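PDB 2HI0: putative phosphoglycolate phosphatase from Lactobacillus delbrueckii, which probably hydrolyses 2-phosphoglycolate to glycolate and phosphate, as a metal-dependent phosphatase of the haloacid dehalogenase superfamily. Local coordinates for residues A130-K135 and F152-G157; R164-D169 and S191-Q196; C185-D190 and M203-V208; A207-F212 and I226-E231. All blocks are in the same frame, centred on the assembly; numbering follows the deposited sequence.

Contact 1. Residues A130-K135 and F152-G157; sequences AVVSNK and FDFALG
Val-131 pairs with Ala-155, and Val-132 with Leu-156, across two parallel strands whose segments 130-133 and 154-157 run with axes 4.6 Å apart and only 7° from parallel. Val-131 uses both backbone polar atoms on the residues flanking Ala-155: its N gives to Phe-154 O at 3.0 Å, and its O accepts from Leu-156 N at 2.9 Å. Ser-133 N continues the pattern to Leu-156 O, 3.0 Å away. Side chains alternate between the two faces. Ala-130, Val-132, Phe-154 and Leu-156 share one, where Val-132 CG2 meets the edge of the Phe-154 ring at CE2 (4.0 Å); helix 169-178 packs on this side. On the face of Val-131 and Ala-155, a CH-pi contact closes one end. Val-131 CG2 stands over the middle of the Phe-152 ring, 3.5 Å from the centroid and 9° off its normal. The branch can reach there because it is anti to the carbonyl carbon, CG1 taking the position anti to the backbone N. Where the chain turns at Asn-134 and Lys-135, Ser-133 OG accepts from Lys-135 N (3.0 Å), an ST turn; Lys-135 NZ reaches Asp-12 in a salt bridge and Tyr-101 OH. Strand 128-133, helix 137-147 and strand 154-158 form a beta-alpha-beta unit of the HAD core, and Ser-133, before this turn, is consistent with the serine or threonine of HAD motif II.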
loop_
_atom_site.group_PDB
_atom_site.type_symbol
_atom_site.label_atom_id
_atom_site.label_comp_id
_atom_site.label_asym_id
_atom_site.label_seq_id
_atom_site.Cartn_x
_atom_site.Cartn_y
_atom_site.Cartn_z
ATOM N N ALA A 130 9.758 -7.145 -6.687
ATOM C CA ALA A 130 8.483 -7.717 -6.178
ATOM C C ALA A 130 7.545 -6.626 -5.702
ATOM O O ALA A 130 7.964 -5.502 -5.420
ATOM C CB ALA A 130 8.756 -8.731 -5.052
ATOM N N VAL A 131 6.261 -6.973 -5.666
ATOM C CA VAL A 131 5.188 -6.157 -5.092
ATOM C C VAL A 131 4.523 -6.975 -3.990
ATOM O O VAL A 131 4.176 -8.126 -4.196
ATOM C CB VAL A 131 4.115 -5.787 -6.115
ATOM C CG1 VAL A 131 2.933 -4.971 -5.418
ATOM C CG2 VAL A 131 4.706 -5.059 -7.272
ATOM N N VAL A 132 4.427 -6.378 -2.821
ATOM C CA VAL A 132 3.691 -6.952 -1.688
ATOM C C VAL A 132 2.854 -5.809 -1.119
ATOM O O VAL A 132 3.377 -4.806 -0.618
ATOM C CB VAL A 132 4.621 -7.595 -0.646
ATOM C CG1 VAL A 132 3.800 -8.087 0.571
ATOM C CG2 VAL A 132 5.417 -8.729 -1.278
ATOM N N SER A 133 1.543 -5.950 -1.211
ATOM C CA SER A 133 0.583 -4.840 -0.997
ATOM C C SER A 133 -0.630 -5.325 -0.171
ATOM O O SER A 133 -1.075 -6.468 -0.303
ATOM C CB SER A 133 0.123 -4.370 -2.374
ATOM O OG SER A 133 -0.954 -3.461 -2.332
ATOM N N ASN A 134 -1.207 -4.410 0.605
ATOM C CA ASN A 134 -2.477 -4.663 1.319
ATOM C C ASN A 134 -3.702 -4.415 0.445
ATOM O O ASN A 134 -4.815 -4.682 0.891
ATOM C CB ASN A 134 -2.620 -3.800 2.617
ATOM C CG ASN A 134 -1.935 -4.454 3.837
ATOM O OD1 ASN A 134 -1.599 -5.649 3.793
ATOM N ND2 ASN A 134 -1.712 -3.667 4.887
ATOM N N LYS A 135 -3.487 -4.027 -0.813
ATOM C CA LYS A 135 -4.580 -3.994 -1.805
ATOM C C LYS A 135 -5.076 -5.421 -2.052
ATOM O O LYS A 135 -4.262 -6.355 -2.099
ATOM C CB LYS A 135 -4.095 -3.373 -3.104
ATOM C CG LYS A 135 -5.166 -3.313 -4.191
ATOM C CD LYS A 135 -4.622 -2.669 -5.502
ATOM C CE LYS A 135 -4.090 -1.250 -5.343
ATOM N NZ LYS A 135 -5.088 -0.290 -4.773
ATOM N N PHE A 152 8.031 -7.920 -12.664
ATOM C CA PHE A 152 8.149 -8.423 -11.308
ATOM C C PHE A 152 8.333 -9.915 -11.240
ATOM O O PHE A 152 7.699 -10.690 -11.977
ATOM C CB PHE A 152 6.906 -7.993 -10.471
ATOM C CG PHE A 152 6.819 -6.522 -10.258
ATOM C CD1 PHE A 152 7.735 -5.873 -9.431
ATOM C CD2 PHE A 152 5.848 -5.759 -10.897
ATOM C CE1 PHE A 152 7.680 -4.477 -9.231
ATOM C CE2 PHE A 152 5.812 -4.356 -10.713
ATOM C CZ PHE A 152 6.714 -3.728 -9.883
ATOM N N ASP A 153 9.211 -10.330 -10.353
ATOM C CA ASP A 153 9.435 -11.728 -10.118
ATOM C C ASP A 153 8.367 -12.329 -9.215
ATOM O O ASP A 153 8.242 -13.542 -9.144
ATOM C CB ASP A 153 10.810 -11.901 -9.485
ATOM C CG ASP A 153 11.922 -11.381 -10.396
ATOM O OD1 ASP A 153 11.923 -11.755 -11.569
ATOM O OD2 ASP A 153 12.756 -10.543 -9.974
ATOM N N PHE A 154 7.628 -11.457 -8.507
ATOM C CA PHE A 154 6.652 -11.861 -7.526
ATOM C C PHE A 154 5.704 -10.700 -7.275
ATOM O O PHE A 154 6.142 -9.568 -7.155
ATOM C CB PHE A 154 7.349 -12.252 -6.215
ATOM C CG PHE A 154 6.400 -12.701 -5.110
ATOM C CD1 PHE A 154 6.006 -14.030 -5.022
ATOM C CD2 PHE A 154 5.921 -11.804 -4.170
ATOM C CE1 PHE A 154 5.150 -14.436 -4.015
ATOM C CE2 PHE A 154 5.078 -12.222 -3.176
ATOM C CZ PHE A 154 4.689 -13.530 -3.108
ATOM N N ALA A 155 4.416 -10.991 -7.165
ATOM C CA ALA A 155 3.431 -9.967 -6.848
ATOM C C ALA A 155 2.342 -10.622 -6.027
ATOM O O ALA A 155 1.866 -11.712 -6.369
ATOM C CB ALA A 155 2.847 -9.295 -8.109
ATOM N N LEU A 156 2.016 -10.007 -4.896
ATOM C CA LEU A 156 0.980 -10.526 -4.008
ATOM C C LEU A 156 0.236 -9.380 -3.322
ATOM O O LEU A 156 0.855 -8.468 -2.770
ATOM C CB LEU A 156 1.618 -11.397 -2.933
ATOM C CG LEU A 156 0.653 -12.050 -1.928
ATOM C CD1 LEU A 156 -0.309 -13.024 -2.636
ATOM C CD2 LEU A 156 1.508 -12.740 -0.823
ATOM N N GLY A 157 -1.103 -9.456 -3.327
ATOM C CA GLY A 157 -1.939 -8.636 -2.497
ATOM C C GLY A 157 -2.639 -9.418 -1.385
ATOM O O GLY A 157 -2.448 -10.601 -1.245
#

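Contact 2. Residues R164-D169 and S191-Q196; sequences RKPAPD and SEIDIQ
Lys-165 NZ and Asp-194 OD1 form a salt bridge of 2.7 Å, the ammonium lying nearly in line with the carboxylate's C-O bond. NZ also forms a salt bridge with Asp-10 and a hydrogen bond with Tyr-187 OH. Lys-165 CB rests on Ile-193 CG2 at 3.8 Å. The lysine chain bends at chi3 (62°), which turns CE away from the extended course. Pro-166 lies alongside Gln-196, with CB to CB 3.7 Å, while its CG meets Gln-196 OE1 at 3.5 Å. A cis peptide precedes this proline, and Arg-164 NH1 holds Lys-165 O on a lone pair, at 2.9 Å. Asp-194 is fixed from its other oxygen: OD2 accepts from Ser-191 N at 3.1 Å, as in a capping box; Ser-191 OG also caps Ile-193 N through a weak bond. An alanine in place of Asp-194 would probably leave Lys-165 NZ without this mate and Ser-191 N without its capping acceptor. The pair is consistent with the motif III lysine and the second acid of motif IV in HAD phosphatases. The loop from strand 154-158 to helix 169-178 thus meets the first turn of helix 192-200, directly after strand 185-189 and beside Glu-205 of strand 204-208.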
loop_
_atom_site.group_PDB
_atom_site.type_symbol
_atom_site.label_atom_id
_atom_site.label_comp_id
_atom_site.label_asym_id
_atom_site.label_seq_id
_atom_site.Cartn_x
_atom_site.Cartn_y
_atom_site.Cartn_z
ATOM N N ARG A 164 -2.500 -9.668 6.794
ATOM C CA ARG A 164 -2.093 -8.491 6.089
ATOM C C ARG A 164 -0.805 -7.926 6.664
ATOM O O ARG A 164 -0.400 -8.285 7.757
ATOM C CB ARG A 164 -3.222 -7.466 6.144
ATOM C CG ARG A 164 -3.483 -6.973 7.588
ATOM C CD ARG A 164 -4.386 -5.737 7.545
ATOM N NE ARG A 164 -4.789 -5.290 8.889
ATOM C CZ ARG A 164 -4.106 -4.456 9.662
ATOM N NH1 ARG A 164 -2.926 -3.963 9.307
ATOM N NH2 ARG A 164 -4.622 -4.109 10.832
ATOM N N LYS A 165 -0.199 -7.031 5.914
ATOM C CA LYS A 165 0.929 -6.237 6.412
ATOM C C LYS A 165 0.331 -5.423 7.583
ATOM O O LYS A 165 -0.832 -4.939 7.498
ATOM C CB LYS A 165 1.468 -5.274 5.336
ATOM C CG LYS A 165 2.122 -5.874 4.080
ATOM C CD LYS A 165 2.002 -4.908 2.878
ATOM C CE LYS A 165 2.727 -3.610 3.157
ATOM N NZ LYS A 165 2.493 -2.584 2.090
ATOM N N PRO A 166 1.115 -5.186 8.638
ATOM C CA PRO A 166 2.546 -5.436 8.793
ATOM C C PRO A 166 2.969 -6.776 9.377
ATOM O O PRO A 166 4.157 -6.892 9.696
ATOM C CB PRO A 166 2.972 -4.280 9.700
ATOM C CG PRO A 166 1.819 -4.081 10.629
ATOM C CD PRO A 166 0.581 -4.413 9.796
ATOM N N ALA A 167 2.071 -7.787 9.427
ATOM C CA ALA A 167 2.531 -9.148 9.747
ATOM C C ALA A 167 3.550 -9.537 8.694
ATOM O O ALA A 167 3.456 -9.058 7.544
ATOM C CB ALA A 167 1.376 -10.166 9.757
ATOM N N PRO A 168 4.523 -10.386 9.065
ATOM C CA PRO A 168 5.550 -10.725 8.068
ATOM C C PRO A 168 5.127 -11.728 6.988
ATOM O O PRO A 168 5.912 -11.968 6.059
ATOM C CB PRO A 168 6.660 -11.350 8.912
ATOM C CG PRO A 168 5.987 -11.843 10.115
ATOM C CD PRO A 168 4.836 -10.927 10.386
ATOM N N ASP A 169 3.939 -12.318 7.099
ATOM C CA ASP A 169 3.638 -13.481 6.314
ATOM C C ASP A 169 3.770 -13.260 4.794
ATOM O O ASP A 169 4.315 -14.087 4.056
ATOM C CB ASP A 169 2.219 -13.971 6.614
ATOM C CG ASP A 169 1.969 -14.281 8.090
ATOM O OD1 ASP A 169 2.313 -13.456 8.950
ATOM O OD2 ASP A 169 1.376 -15.328 8.391
ATOM N N SER A 191 4.114 4.557 3.739
ATOM C CA SER A 191 3.387 4.657 4.994
ATOM C C SER A 191 4.111 4.030 6.179
ATOM O O SER A 191 5.143 3.332 6.053
ATOM C CB SER A 191 2.008 4.025 4.834
ATOM O OG SER A 191 2.067 2.617 5.026
ATOM N N GLU A 192 3.520 4.258 7.356
ATOM C CA GLU A 192 3.977 3.616 8.610
ATOM C C GLU A 192 3.851 2.096 8.579
ATOM O O GLU A 192 4.619 1.394 9.229
ATOM C CB GLU A 192 3.228 4.199 9.822
ATOM C CG GLU A 192 1.784 3.742 10.036
ATOM C CD GLU A 192 0.682 4.336 9.133
ATOM O OE1 GLU A 192 0.992 4.938 8.081
ATOM O OE2 GLU A 192 -0.515 4.171 9.524
ATOM N N ILE A 193 2.866 1.581 7.837
ATOM C CA ILE A 193 2.673 0.123 7.707
ATOM C C ILE A 193 3.880 -0.481 6.986
ATOM O O ILE A 193 4.292 -1.598 7.326
ATOM C CB ILE A 193 1.350 -0.217 6.981
ATOM C CG1 ILE A 193 0.172 0.396 7.736
ATOM C CG2 ILE A 193 1.193 -1.749 6.706
ATOM C CD1 ILE A 193 0.143 -0.009 9.168
ATOM N N ASP A 194 4.437 0.244 5.998
ATOM C CA ASP A 194 5.637 -0.189 5.281
ATOM C C ASP A 194 6.893 -0.182 6.175
ATOM O O ASP A 194 7.660 -1.142 6.188
ATOM C CB ASP A 194 5.806 0.647 4.011
ATOM C CG ASP A 194 4.563 0.590 3.135
ATOM O OD1 ASP A 194 3.995 -0.520 3.005
ATOM O OD2 ASP A 194 4.079 1.649 2.734
ATOM N N ILE A 195 7.034 0.891 6.950
ATOM C CA ILE A 195 8.070 0.955 7.981
ATOM C C ILE A 195 8.017 -0.285 8.895
ATOM O O ILE A 195 9.028 -0.948 9.141
ATOM C CB ILE A 195 7.980 2.272 8.793
ATOM C CG1 ILE A 195 8.222 3.489 7.883
ATOM C CG2 ILE A 195 9.011 2.290 9.937
ATOM C CD1 ILE A 195 7.879 4.820 8.437
ATOM N N GLN A 196 6.818 -0.587 9.400
ATOM C CA GLN A 196 6.644 -1.721 10.290
ATOM C C GLN A 196 6.855 -3.097 9.617
ATOM O O GLN A 196 7.447 -4.026 10.189
ATOM C CB GLN A 196 5.260 -1.653 10.889
ATOM C CG GLN A 196 5.055 -0.439 11.782
ATOM C CD GLN A 196 3.599 -0.294 12.180
ATOM O OE1 GLN A 196 2.891 -1.308 12.381
ATOM N NE2 GLN A 196 3.135 0.954 12.312
#

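Contact 3. Residues C185-D190 and M203-V208; sequences CVYIGD and MDEIAV. With NA (sodium ion), chain C.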
loop_
_atom_site.group_PDB
_atom_site.type_symbol
_atom_site.label_atom_id
_atom_site.label_comp_id
_atom_site.label_asym_id
_atom_site.label_seq_id
_atom_site.Cartn_x
_atom_site.Cartn_y
_atom_site.Cartn_z
ATOM N N CYS A 185 17.655 -7.637 1.092
ATOM C CA CYS A 185 16.354 -7.132 0.631
ATOM C C CYS A 185 16.107 -5.706 1.155
ATOM O O CYS A 185 16.568 -5.348 2.234
ATOM C CB CYS A 185 15.212 -8.026 1.135
ATOM S SG CYS A 185 15.183 -9.647 0.472
ATOM N N VAL A 186 15.385 -4.890 0.385
ATOM C CA VAL A 186 14.885 -3.621 0.899
ATOM C C VAL A 186 13.381 -3.509 0.552
ATOM O O VAL A 186 12.934 -3.988 -0.480
ATOM C CB VAL A 186 15.719 -2.415 0.360
ATOM C CG1 VAL A 186 15.609 -2.306 -1.162
ATOM C CG2 VAL A 186 15.317 -1.090 1.033
ATOM N N TYR A 187 12.626 -2.945 1.476
ATOM C CA TYR A 187 11.198 -2.737 1.278
ATOM C C TYR A 187 11.004 -1.246 1.036
ATOM O O TYR A 187 11.596 -0.420 1.720
ATOM C CB TYR A 187 10.394 -3.200 2.506
ATOM C CG TYR A 187 8.926 -3.347 2.183
ATOM C CD1 TYR A 187 8.382 -4.516 1.644
ATOM C CD2 TYR A 187 8.104 -2.243 2.288
ATOM C CE1 TYR A 187 7.027 -4.575 1.271
ATOM C CE2 TYR A 187 6.762 -2.305 1.931
ATOM C CZ TYR A 187 6.237 -3.468 1.426
ATOM O OH TYR A 187 4.892 -3.479 1.050
ATOM N N ILE A 188 10.153 -0.902 0.090
ATOM C CA ILE A 188 9.950 0.500 -0.344
ATOM C C ILE A 188 8.468 0.804 -0.201
ATOM O O ILE A 188 7.630 0.108 -0.753
ATOM C CB ILE A 188 10.359 0.719 -1.775
ATOM C CG1 ILE A 188 11.832 0.313 -2.020
ATOM C CG2 ILE A 188 10.057 2.189 -2.191
ATOM C CD1 ILE A 188 11.940 -1.004 -2.749
ATOM N N GLY A 189 8.133 1.856 0.534
ATOM C CA GLY A 189 6.703 2.206 0.656
ATOM C C GLY A 189 6.461 3.626 1.156
ATOM O O GLY A 189 7.411 4.346 1.454
ATOM N N ASP A 190 5.191 4.026 1.228
ATOM C CA ASP A 190 4.836 5.400 1.544
ATOM C C ASP A 190 4.180 5.602 2.923
ATOM O O ASP A 190 3.744 6.705 3.221
ATOM C CB ASP A 190 3.860 5.912 0.477
ATOM C CG ASP A 190 2.525 5.144 0.493
ATOM O OD1 ASP A 190 2.556 3.915 0.734
ATOM O OD2 ASP A 190 1.433 5.729 0.287
HETATM N N MSE A 203 14.339 -6.578 7.493
HETATM C CA MSE A 203 14.972 -5.939 6.333
HETATM C C MSE A 203 14.904 -4.408 6.403
HETATM O O MSE A 203 14.121 -3.815 7.157
HETATM C CB MSE A 203 14.353 -6.452 5.058
HETATM C CG MSE A 203 12.945 -6.028 4.891
HETATM SE SE MSE A 203 12.212 -6.746 3.216
HETATM C CE MSE A 203 12.346 -8.588 3.505
ATOM N N ASP A 204 15.810 -3.780 5.655
ATOM C CA ASP A 204 15.857 -2.333 5.534
ATOM C C ASP A 204 14.619 -1.812 4.808
ATOM O O ASP A 204 13.922 -2.532 4.087
ATOM C CB ASP A 204 17.112 -1.903 4.721
ATOM C CG ASP A 204 18.438 -2.208 5.416
ATOM O OD1 ASP A 204 18.444 -2.581 6.593
ATOM O OD2 ASP A 204 19.514 -2.055 4.788
ATOM N N GLU A 205 14.400 -0.510 4.963
ATOM C CA GLU A 205 13.243 0.185 4.354
ATOM C C GLU A 205 13.621 1.557 3.799
ATOM O O GLU A 205 14.426 2.282 4.377
ATOM C CB GLU A 205 12.069 0.326 5.363
ATOM C CG GLU A 205 10.681 0.500 4.756
ATOM C CD GLU A 205 10.117 1.947 4.743
ATOM O OE1 GLU A 205 10.785 2.944 5.148
ATOM O OE2 GLU A 205 8.928 2.050 4.308
ATOM N N ILE A 206 13.047 1.890 2.656
ATOM C CA ILE A 206 13.137 3.201 2.056
ATOM C C ILE A 206 11.703 3.731 1.968
ATOM O O ILE A 206 10.769 2.972 1.567
ATOM C CB ILE A 206 13.770 3.114 0.635
ATOM C CG1 ILE A 206 15.193 2.593 0.699
ATOM C CG2 ILE A 206 13.666 4.464 -0.087
ATOM C CD1 ILE A 206 15.716 2.127 -0.693
ATOM N N ALA A 207 11.521 4.976 2.408
ATOM C CA ALA A 207 10.222 5.638 2.358
ATOM C C ALA A 207 10.176 6.648 1.204
ATOM O O ALA A 207 11.159 7.313 0.923
ATOM C CB ALA A 207 9.897 6.355 3.729
ATOM N N VAL A 208 9.045 6.745 0.524
ATOM C CA VAL A 208 8.845 7.685 -0.582
ATOM C C VAL A 208 7.868 8.771 -0.095
ATOM O O VAL A 208 6.993 8.498 0.719
ATOM C CB VAL A 208 8.352 6.956 -1.880
ATOM C CG1 VAL A 208 9.316 5.797 -2.168
ATOM C CG2 VAL A 208 6.872 6.475 -1.798
HETATM NA NA NA C . 0.863 2.350 0.341
HETATM O O HOH W 1 17.952 -5.558 4.528
HETATM O O HOH W 2 1.300 1.691 2.914
#
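Ile-206 N gives to Tyr-187 O at 2.9 Å (N-H...O 164°), with a lesser CA-H...O contact from Glu-205 CA. Gly-189 repeats the parallel pattern: its N gives to Ile-206 O (3.0 Å) and its O accepts from Val-208 N. The axes of the two short strands run 26° apart, parallel in sense. On the face of Val-186, Ile-188 and Ile-206, the branch Val-186 CG2 touches Ile-206 CD1 at 3.7 Å. Ile-188 and Val-208 cross at about a right angle, CG2 to CG1, also 3.7 Å. Toward the N-terminal end of the pair, Met-203, present as selenomethionine, folds back at chi3 (62°), so that CE lies 3.8 Å from Cys-185 CB. Where strand 185-189 ends, Asp-190 packs CB on Val-208 CG2 and sends OD1 to the sodium ion at 2.3 Å. Asp-10, the backbone O of Asp-12 and a water complete the ligands found, a site where HAD relatives bind magnesium. Asp-190 OD2 accepts from Phe-212 N. Both strands belong to a beta-alpha-beta unit: strand 6-9 pairs with the far side of 185-189, helix 192-200 packs against Tyr-187 and Glu-205, and helix 230-238 lies on Ile-188 and Ile-206.

Contact 4. Residues A207-F212 and I226-E231; sequences AVNWGF and IVDTAE. With EDO (1,2-ethanediol), chain I.
Trp-210 presents the rim of its indole to the backbone of Asp-228, CZ3 coming within 3.5 Å of Asp-228 C, with Asp-228 CA at the edge in the ring plane. Its two faces are occupied differently. Val-208 CB sits 3.4 Å above one, offset toward the rim. Over the centre of the opposite face lies C1 of a 1,2-ethanediol, whose O2 accepts from Ala-230 N at 2.8 Å; the molecule probably comes from the crystallisation liquor. Chi1 (56°) sets CG between the backbone N and the carbonyl carbon, chi2 (84°) turns the ring from there, and NE1 is held by Thr-14 O. Val-208 and Val-227 slant across each other, CG1 to CG2 4.0 Å, and Trp-210 CH2 approaches the same Val-227 CG2. These valines lie on one face of the parallel sheet, where strand 226-227 is the outermost strand of the HAD core on this side and is joined to 204-208 through helix 215-220. Two bonds set the register, Val-227 N to Ala-207 O at 2.9 Å and Asn-209 N to Val-227 O at 3.1 Å. An alanine at Trp-210 would probably open a gap between Val-208 and the backbone of Asp-228 and Thr-229, and leave Thr-14 O without this donor. The amide of Asn-209 and the carboxylate of Asp-228 are turned 56° apart; Asn-209 OD1 approaches Asp-228 CB. A water donates to that OD1 (2.7 Å) and to Asp-228 O. Thr-229 OG1, at the N-cap, accepts from Lys-232 N of helix 230-238.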
loop_
_atom_site.group_PDB
_atom_site.type_symbol
_atom_site.label_atom_id
_atom_site.label_comp_id
_atom_site.label_asym_id
_atom_site.label_seq_id
_atom_site.Cartn_x
_atom_site.Cartn_y
_atom_site.Cartn_z
ATOM N N ALA A 207 11.521 4.976 2.408
ATOM C CA ALA A 207 10.222 5.638 2.358
ATOM C C ALA A 207 10.176 6.648 1.204
ATOM O O ALA A 207 11.159 7.313 0.923
ATOM C CB ALA A 207 9.897 6.355 3.729
ATOM N N VAL A 208 9.045 6.745 0.524
ATOM C CA VAL A 208 8.845 7.685 -0.582
ATOM C C VAL A 208 7.868 8.771 -0.095
ATOM O O VAL A 208 6.993 8.498 0.719
ATOM C CB VAL A 208 8.352 6.956 -1.880
ATOM C CG1 VAL A 208 9.316 5.797 -2.168
ATOM C CG2 VAL A 208 6.872 6.475 -1.798
ATOM N N ASN A 209 8.026 9.988 -0.605
ATOM C CA ASN A 209 7.203 11.123 -0.135
ATOM C C ASN A 209 6.026 11.455 -1.076
ATOM O O ASN A 209 5.316 12.442 -0.873
ATOM C CB ASN A 209 8.080 12.365 0.103
ATOM C CG ASN A 209 8.287 13.184 -1.167
ATOM O OD1 ASN A 209 8.314 12.657 -2.259
ATOM N ND2 ASN A 209 8.410 14.497 -1.009
ATOM N N TRP A 210 5.849 10.663 -2.131
ATOM C CA TRP A 210 4.829 10.981 -3.133
ATOM C C TRP A 210 3.553 10.166 -2.924
ATOM O O TRP A 210 2.657 10.200 -3.803
ATOM C CB TRP A 210 5.369 10.821 -4.558
ATOM C CG TRP A 210 5.928 9.498 -4.885
ATOM C CD1 TRP A 210 5.236 8.404 -5.284
ATOM C CD2 TRP A 210 7.313 9.142 -4.900
ATOM N NE1 TRP A 210 6.092 7.357 -5.512
ATOM C CE2 TRP A 210 7.381 7.796 -5.311
ATOM C CE3 TRP A 210 8.503 9.812 -4.559
ATOM C CZ2 TRP A 210 8.602 7.128 -5.419
ATOM C CZ3 TRP A 210 9.658 9.192 -4.706
ATOM C CH2 TRP A 210 9.728 7.837 -5.108
ATOM N N GLY A 211 3.442 9.512 -1.769
ATOM C CA GLY A 211 2.309 8.689 -1.470
ATOM C C GLY A 211 1.332 9.262 -0.443
ATOM O O GLY A 211 1.093 10.483 -0.451
ATOM N N PHE A 212 0.774 8.391 0.398
ATOM C CA PHE A 212 -0.367 8.749 1.206
ATOM C C PHE A 212 -0.025 9.425 2.542
ATOM O O PHE A 212 -0.943 9.988 3.183
ATOM C CB PHE A 212 -1.255 7.546 1.469
ATOM C CG PHE A 212 -1.943 6.986 0.241
ATOM C CD1 PHE A 212 -1.658 7.403 -1.038
ATOM C CD2 PHE A 212 -2.894 5.990 0.412
ATOM C CE1 PHE A 212 -2.290 6.840 -2.134
ATOM C CE2 PHE A 212 -3.532 5.432 -0.657
ATOM C CZ PHE A 212 -3.264 5.847 -1.930
ATOM N N ILE A 226 14.260 8.807 3.272
ATOM C CA ILE A 226 13.053 9.281 2.599
ATOM C C ILE A 226 13.490 9.924 1.299
ATOM O O ILE A 226 14.353 10.807 1.306
ATOM C CB ILE A 226 12.197 10.275 3.447
ATOM C CG1 ILE A 226 11.793 9.666 4.799
ATOM C CG2 ILE A 226 10.920 10.683 2.689
ATOM C CD1 ILE A 226 11.163 10.699 5.769
ATOM N N VAL A 227 12.927 9.481 0.184
ATOM C CA VAL A 227 13.335 9.978 -1.131
ATOM C C VAL A 227 12.143 10.686 -1.767
ATOM O O VAL A 227 10.988 10.361 -1.467
ATOM C CB VAL A 227 13.870 8.809 -2.012
ATOM C CG1 VAL A 227 15.121 8.145 -1.408
ATOM C CG2 VAL A 227 12.790 7.742 -2.249
ATOM N N ASP A 228 12.413 11.621 -2.678
ATOM C CA ASP A 228 11.303 12.338 -3.342
ATOM C C ASP A 228 11.294 12.304 -4.876
ATOM O O ASP A 228 10.453 12.931 -5.503
ATOM C CB ASP A 228 11.194 13.781 -2.824
ATOM C CG ASP A 228 12.389 14.618 -3.141
ATOM O OD1 ASP A 228 13.314 14.154 -3.841
ATOM O OD2 ASP A 228 12.382 15.780 -2.665
ATOM N N THR A 229 12.212 11.567 -5.486
ATOM C CA THR A 229 12.069 11.236 -6.897
ATOM C C THR A 229 12.386 9.780 -7.144
ATOM O O THR A 229 13.106 9.170 -6.355
ATOM C CB THR A 229 12.998 12.090 -7.786
ATOM O OG1 THR A 229 14.344 11.680 -7.574
ATOM C CG2 THR A 229 12.878 13.560 -7.449
ATOM N N ALA A 230 11.905 9.253 -8.274
ATOM C CA ALA A 230 12.233 7.876 -8.728
ATOM C C ALA A 230 13.766 7.703 -8.937
ATOM O O ALA A 230 14.310 6.637 -8.613
ATOM C CB ALA A 230 11.429 7.518 -10.000
ATOM N N GLU A 231 14.437 8.742 -9.424
ATOM C CA GLU A 231 15.894 8.689 -9.611
ATOM C C GLU A 231 16.598 8.526 -8.272
ATOM O O GLU A 231 17.506 7.721 -8.153
ATOM C CB GLU A 231 16.419 9.936 -10.306
ATOM C CG GLU A 231 17.927 9.997 -10.332
HETATM C C1 EDO I . 7.546 9.823 -8.395
HETATM O O1 EDO I . 6.815 10.405 -9.472
HETATM C C2 EDO I . 8.599 10.854 -8.073
HETATM O O2 EDO I . 9.626 10.653 -9.046
HETATM O O HOH W 3 7.791 14.033 -4.478
#

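Overall arrangement
Contacts 1, 3 and 4 are pairings within one parallel sheet, whereas contact 2 sets a loop against a helix start. Contacts 1, 2 and 3 are buried; contact 4, at the sheet's edge, is partly exposed and takes in a water and a diol. Contacts 3 and 4 share Ala-207 and Val-208 on strand 204-208. Charge gathers at the strand ends: the salt bridge of contact 2 and the sodium of contact 3 lie near each other, while the side-chain contacts between the strands are mostly apolar. Tyr-187 OH links three contacts, bonded to Val-132 O of contact 1 and Lys-165 NZ of contact 2. Contacts 1 and 4 stay apart, their centres about 19 Å from each other.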